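Local coordinates for uncharacterized protein (Bombyx mori, PDB 5AZ0), which probably catalyses the NAD(P)H-dependent reduction of aldehydes and ketones to alcohols, at residues 4-8 / 17-21; 176-181 / 323-327; 227-231 / 240-244. All coordinates share one frame. Where two conformers were deposited one is given. Numbering follows the deposited sequence.

Interaction 1: 4-8 / 17-21; sequences VNVPN and IPALG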
# COMPACT_ATOMS: atom_id res chain seq x y z
N VAL A 4 -9.48 16.24 -10.48
CA VAL A 4 -8.60 16.26 -9.28
C VAL A 4 -7.14 16.38 -9.67
O VAL A 4 -6.72 15.88 -10.69
CB VAL A 4 -8.78 15.08 -8.36
CG1 VAL A 4 -10.22 14.98 -7.93
CG2 VAL A 4 -8.32 13.76 -8.98
N ASN A 5 -6.36 17.06 -8.86
CA ASN A 5 -4.97 17.23 -9.16
C ASN A 5 -4.08 16.60 -8.04
O ASN A 5 -3.83 17.22 -7.01
CB ASN A 5 -4.69 18.69 -9.36
CG ASN A 5 -3.29 18.93 -9.90
OD1 ASN A 5 -2.67 18.03 -10.48
ND2 ASN A 5 -2.78 20.13 -9.71
N VAL A 6 -3.62 15.37 -8.25
CA VAL A 6 -2.81 14.68 -7.27
C VAL A 6 -1.33 15.07 -7.38
O VAL A 6 -0.69 14.82 -8.34
CB VAL A 6 -3.01 13.18 -7.37
CG1 VAL A 6 -2.25 12.46 -6.25
CG2 VAL A 6 -4.49 12.82 -7.22
N PRO A 7 -0.78 15.72 -6.37
CA PRO A 7 0.66 15.93 -6.45
C PRO A 7 1.51 14.61 -6.27
O PRO A 7 1.01 13.58 -5.80
CB PRO A 7 0.93 16.87 -5.27
CG PRO A 7 -0.10 16.50 -4.29
CD PRO A 7 -1.34 16.14 -5.07
N ASN A 8 2.77 14.72 -6.67
CA ASN A 8 3.74 13.65 -6.67
C ASN A 8 4.84 13.87 -5.66
O ASN A 8 5.27 14.99 -5.50
CB ASN A 8 4.36 13.46 -8.05
CG ASN A 8 3.31 13.12 -9.14
OD1 ASN A 8 2.41 12.26 -9.02
ND2 ASN A 8 3.38 13.85 -10.17
N ILE A 17 6.14 9.47 -7.61
CA ILE A 17 5.06 8.66 -7.22
C ILE A 17 3.89 9.56 -6.77
O ILE A 17 4.09 10.40 -5.93
CB ILE A 17 5.45 7.70 -6.12
CG1 ILE A 17 4.28 6.71 -5.88
CG2 ILE A 17 5.86 8.38 -4.82
CD1 ILE A 17 4.71 5.49 -5.04
N PRO A 18 2.69 9.37 -7.33
CA PRO A 18 1.56 10.22 -6.91
C PRO A 18 1.20 9.94 -5.47
O PRO A 18 1.13 8.74 -5.04
CB PRO A 18 0.40 9.78 -7.86
CG PRO A 18 1.10 9.28 -9.10
CD PRO A 18 2.36 8.59 -8.55
N ALA A 19 0.91 11.03 -4.75
CA ALA A 19 0.69 11.00 -3.29
C ALA A 19 -0.53 10.30 -2.82
O ALA A 19 -0.70 10.02 -1.62
CB ALA A 19 0.65 12.38 -2.78
N LEU A 20 -1.41 9.97 -3.77
CA LEU A 20 -2.57 9.16 -3.50
C LEU A 20 -2.65 8.07 -4.54
O LEU A 20 -2.32 8.30 -5.70
CB LEU A 20 -3.77 10.04 -3.56
CG LEU A 20 -5.14 9.54 -3.16
CD1 LEU A 20 -5.19 9.51 -1.65
CD2 LEU A 20 -6.16 10.57 -3.72
N GLY A 21 -2.99 6.87 -4.11
CA GLY A 21 -3.14 5.71 -4.97
C GLY A 21 -4.47 4.99 -4.75
O GLY A 21 -5.03 5.03 -3.64
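Val6 lays its side chain over the turn of backbone that leaves Pro18: CG1 sits 3.6 Å from Leu20 N, 3.8 Å from Ala19 N, 3.9 Å from Leu20 CB and 4.1 Å from Pro18 CB. A compact beta-branched residue suits this place, since its methyl packs directly on the backbone of Ala19 and Leu20 and on the CB atoms of Pro18 and Leu20. The next residue brings the polar tie. Pro7 O accepts from Ala19 N (2.8 Å, nearly straight at 166°), and Pro18 CA approaches the same Pro7 O at 3.6 Å in a weaker CA-H...O contact.

One step on, Asn8 faces Pro18 as an antiparallel non-hydrogen-bonded pair, their CA atoms 4.1 Å apart. Proline, having no N-H to offer, is well placed here, because this kind of pair asks for no hydrogen bond between its two residues. A second CA-H...O contact, Asn8 CA to Ile17 O at 3.4 Å, adds to the pairing, while Asn8 OD1 rests against the Pro18 ring, 3.3 Å from Pro18 CG. The small Ala19 lets its CB come 4.5 Å from Pro7 CG, and Tyr268 of helix 259-269 packs on both residues.

This is the open end of the hairpin of strands 8-10 and 16-18, which in aldo-keto reductases closes the bottom of the (beta/alpha)8 barrel. Backbone bonds from Ala19 and Gly21 to Ser274 carry the chain on into the barrel wall. With a single conventional hydrogen bond between the segments, the contact rests largely on apolar and CA-H...O packing. The two prolines suit it because they bring no N-H that would need a partner, and the side chains of Val6 and Ala19 have no polar group to satisfy.

Interaction 2: 176-181 / 323-327; sequences NFNIEQ and NYPFD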
# COMPACT_ATOMS: atom_id res chain seq x y z
N ASN A 176 5.74 -3.78 4.85
CA ASN A 176 5.74 -4.31 6.20
C ASN A 176 7.10 -4.60 6.80
O ASN A 176 7.23 -5.57 7.52
CB ASN A 176 4.87 -5.53 6.28
CG ASN A 176 3.44 -5.26 5.85
OD1 ASN A 176 2.70 -4.49 6.47
ND2 ASN A 176 3.04 -5.93 4.78
N PHE A 177 8.10 -3.80 6.47
CA PHE A 177 9.41 -3.98 7.05
C PHE A 177 9.40 -3.09 8.31
O PHE A 177 8.95 -1.93 8.26
CB PHE A 177 10.52 -3.54 6.08
CG PHE A 177 11.04 -4.64 5.17
CD1 PHE A 177 10.17 -5.47 4.52
CD2 PHE A 177 12.38 -4.83 5.01
CE1 PHE A 177 10.67 -6.52 3.77
CE2 PHE A 177 12.89 -5.82 4.24
CZ PHE A 177 12.01 -6.70 3.63
N ASN A 178 9.93 -3.60 9.43
CA ASN A 178 10.03 -2.78 10.63
C ASN A 178 11.37 -2.03 10.57
O ASN A 178 12.15 -2.19 9.65
CB ASN A 178 9.87 -3.62 11.92
CG ASN A 178 10.97 -4.65 12.10
OD1 ASN A 178 12.12 -4.47 11.67
ND2 ASN A 178 10.61 -5.77 12.67
N ILE A 179 11.70 -1.24 11.61
CA ILE A 179 12.82 -0.33 11.53
C ILE A 179 14.11 -1.09 11.51
O ILE A 179 15.06 -0.73 10.77
CB ILE A 179 12.75 0.74 12.67
CG1 ILE A 179 13.81 1.81 12.48
CG2 ILE A 179 12.83 0.09 14.11
CD1 ILE A 179 13.60 3.01 13.43
N GLU A 180 14.15 -2.23 12.22
CA GLU A 180 15.30 -3.11 12.25
C GLU A 180 15.55 -3.74 10.88
O GLU A 180 16.67 -3.83 10.36
CB GLU A 180 15.06 -4.24 13.33
CG GLU A 180 15.02 -3.80 14.81
CD GLU A 180 13.66 -3.34 15.36
OE1 GLU A 180 12.63 -3.38 14.65
OE2 GLU A 180 13.62 -2.88 16.54
N GLN A 181 14.47 -4.24 10.29
CA GLN A 181 14.57 -4.82 8.89
C GLN A 181 14.99 -3.75 7.85
O GLN A 181 15.88 -3.96 7.01
CB GLN A 181 13.24 -5.45 8.53
CG GLN A 181 12.97 -6.70 9.39
CD GLN A 181 11.56 -7.17 9.31
OE1 GLN A 181 10.64 -6.37 9.14
NE2 GLN A 181 11.36 -8.49 9.42
N ASN A 323 11.18 -13.39 10.69
CA ASN A 323 10.96 -12.08 10.05
C ASN A 323 9.55 -11.54 10.12
O ASN A 323 9.26 -10.44 9.60
CB ASN A 323 11.51 -12.07 8.61
CG ASN A 323 13.01 -12.15 8.57
OD1 ASN A 323 13.62 -13.00 7.91
ND2 ASN A 323 13.61 -11.19 9.17
N TYR A 324 8.67 -12.19 10.86
CA TYR A 324 7.45 -11.54 11.23
C TYR A 324 7.78 -10.17 11.82
O TYR A 324 8.66 -10.07 12.70
CB TYR A 324 6.73 -12.30 12.27
CG TYR A 324 5.44 -11.66 12.72
CD1 TYR A 324 4.28 -11.75 11.96
CD2 TYR A 324 5.33 -11.04 13.96
CE1 TYR A 324 3.08 -11.20 12.36
CE2 TYR A 324 4.14 -10.51 14.39
CZ TYR A 324 3.00 -10.58 13.61
OH TYR A 324 1.77 -10.06 14.06
N PRO A 325 7.12 -9.11 11.33
CA PRO A 325 7.68 -7.77 11.60
C PRO A 325 7.18 -7.11 12.87
O PRO A 325 7.87 -6.26 13.38
CB PRO A 325 7.24 -6.93 10.37
CG PRO A 325 5.97 -7.62 9.92
CD PRO A 325 6.17 -9.10 10.18
N PHE A 326 6.01 -7.48 13.33
CA PHE A 326 5.38 -6.77 14.42
C PHE A 326 5.75 -7.38 15.80
O PHE A 326 6.32 -8.48 15.88
CB PHE A 326 3.88 -6.76 14.21
CG PHE A 326 3.44 -6.39 12.82
CD1 PHE A 326 4.07 -5.35 12.09
CD2 PHE A 326 2.39 -7.09 12.22
CE1 PHE A 326 3.63 -5.01 10.82
CE2 PHE A 326 1.95 -6.75 10.96
CZ PHE A 326 2.57 -5.71 10.26
N ASP A 327 5.40 -6.66 16.87
CA ASP A 327 5.62 -7.15 18.26
C ASP A 327 4.79 -8.39 18.46
O ASP A 327 3.68 -8.43 18.03
CB ASP A 327 5.25 -6.08 19.34
CG ASP A 327 6.33 -4.97 19.47
OD1 ASP A 327 7.50 -5.18 19.05
OD2 ASP A 327 5.99 -3.88 19.98
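Both amide side chains at the start of helix 179-188 work twice, capping the helix and gripping the C-terminal tail. Asn178 is the N-cap: its OD1 accepts from Gln181 N (2.7 Å), and Gln181 OE1 accepts in return from Asn178 N (2.9 Å), completing a capping box. The other end of each amide reaches across, Asn178 ND2 donating to Pro325 O (2.9 Å, 171°) and Gln181 NE2 to Asn323 O (2.9 Å, 147°). Pro325, rigid and lacking an N-H, packs with its CB against this corner, 3.2 Å from Asn176 O and 3.7 Å from Gln181 OE1.

Asn176 adopts a positive phi, which asparagine tolerates well. Its OD1 bonds to Tyr223 OH and lies 4.0 Å from Phe326 CZ, at the ring edge. In this family the loop after the fifth strand lines the nicotinamide site, and the C-terminal loop shapes the substrate pocket. An amide offers both acceptor and donor, where a carboxylate could cap but not donate, so capping and tail anchoring are chemically coupled.

Interaction 3: 227-231 / 240-244; sequences GTMVP and EPKLD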
# COMPACT_ATOMS: atom_id res chain seq x y z
N GLY A 227 -7.55 3.32 9.39
CA GLY A 227 -7.52 2.39 10.48
C GLY A 227 -8.91 1.83 10.71
O GLY A 227 -9.55 1.34 9.77
N THR A 228 -9.41 1.92 11.95
CA THR A 228 -10.77 1.39 12.27
C THR A 228 -11.81 2.52 12.29
O THR A 228 -12.89 2.35 12.79
CB THR A 228 -10.77 0.63 13.63
OG1 THR A 228 -10.24 1.48 14.67
CG2 THR A 228 -9.95 -0.69 13.54
N MET A 229 -11.51 3.67 11.71
CA MET A 229 -12.44 4.78 11.78
C MET A 229 -13.68 4.54 10.97
O MET A 229 -14.79 4.90 11.39
CB MET A 229 -11.80 6.06 11.29
CG MET A 229 -12.73 7.22 11.45
SD MET A 229 -11.86 8.73 11.14
CE MET A 229 -11.78 8.70 9.35
N VAL A 230 -13.48 3.98 9.79
CA VAL A 230 -14.58 3.58 8.90
C VAL A 230 -15.31 2.28 9.35
O VAL A 230 -14.64 1.29 9.68
CB VAL A 230 -14.09 3.46 7.43
CG1 VAL A 230 -13.67 4.83 6.89
CG2 VAL A 230 -12.96 2.40 7.25
N PRO A 231 -16.67 2.27 9.34
CA PRO A 231 -17.48 1.07 9.71
C PRO A 231 -16.94 -0.36 9.34
O PRO A 231 -16.93 -1.25 10.21
CB PRO A 231 -18.84 1.36 9.05
CG PRO A 231 -18.96 2.85 9.10
CD PRO A 231 -17.56 3.44 9.12
N GLU A 240 -11.19 5.59 19.34
CA GLU A 240 -11.46 6.83 18.66
C GLU A 240 -10.23 7.19 17.78
O GLU A 240 -9.12 6.78 18.09
CB GLU A 240 -11.74 7.93 19.68
CG GLU A 240 -13.07 7.79 20.43
CD GLU A 240 -14.29 7.97 19.52
OE1 GLU A 240 -14.31 8.86 18.61
OE2 GLU A 240 -15.21 7.16 19.72
N PRO A 241 -10.41 7.96 16.71
CA PRO A 241 -11.67 8.56 16.29
C PRO A 241 -12.59 7.66 15.48
O PRO A 241 -12.12 6.87 14.61
CB PRO A 241 -11.21 9.67 15.38
CG PRO A 241 -9.93 9.18 14.78
CD PRO A 241 -9.38 8.10 15.67
N LYS A 242 -13.88 7.80 15.78
CA LYS A 242 -14.97 7.30 14.92
C LYS A 242 -15.40 8.39 14.01
O LYS A 242 -14.92 9.51 14.14
CB LYS A 242 -16.12 6.72 15.76
CG LYS A 242 -15.76 5.40 16.47
CD LYS A 242 -14.73 4.54 15.69
CE LYS A 242 -14.26 3.26 16.41
NZ LYS A 242 -12.90 2.89 15.92
N LEU A 243 -16.23 8.08 13.02
CA LEU A 243 -16.61 9.13 12.01
C LEU A 243 -17.39 10.29 12.61
O LEU A 243 -17.33 11.40 12.08
CB LEU A 243 -17.42 8.54 10.84
CG LEU A 243 -16.66 7.66 9.86
CD1 LEU A 243 -17.61 6.83 8.98
CD2 LEU A 243 -15.71 8.51 9.03
N ASP A 244 -18.12 10.02 13.72
CA ASP A 244 -18.86 11.04 14.48
C ASP A 244 -18.02 11.69 15.59
O ASP A 244 -18.58 12.13 16.58
CB ASP A 244 -20.18 10.45 15.06
CG ASP A 244 -19.95 9.24 15.99
OD1 ASP A 244 -18.81 8.98 16.43
OD2 ASP A 244 -20.93 8.51 16.29
O HOH W 1 -17.12 5.01 12.62
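Polar links tie the two segments at two points. Lys242 NZ donates to Thr228 O (3.2 Å), the long side chain folding back to reach it, and the same ammonium group also serves Ser238 OG and Pro239 O, so it gathers several oxygens of the loop. A water bridges the backbones, donating to Met229 O (2.6 Å) and accepting from Leu243 N (3.2 Å).

Apolar packing centres on Met229, whose flexible, largely extended chain slides between the segment 240-244 and helix 259-269: Met229 SD lies 4.1 Å from Pro241 CG, and Met229 CE 3.9 Å from Leu243 CD2. Leu243 CD1 also meets Pro231 CD at 3.4 Å, though Pro231 is poorly ordered. A CA-H...O contact, Met229 CA to Pro241 O at 3.5 Å, brings the backbones close beside the cis peptide preceding Pro241.

Together these contacts join two parts of the long loop after strand 219-223, the seventh barrel strand. Such a loop characterises the aldo-keto reductase (beta/alpha)8 barrel, where it commonly folds over the cofactor.

Overall arrangement
The three contacts belong to one (beta/alpha)8 barrel, with centres 24 to 27 Å apart and nearest atoms about 13 to 14 Å apart, so none touches another. Interaction 1 comes first along the chain, at the entry to strand 22-23, and lies across the chain's centre from interaction 2. Interactions 2 and 3 involve loops that follow strands 172-175 and 219-223, and interaction 3 is nested within the long loop that interaction 2 closes. Helix 259-269 packs on both interactions 1 and 3. The N-terminal hairpin thus seals one barrel end, while the other contacts join loops at the end where this family places its active site.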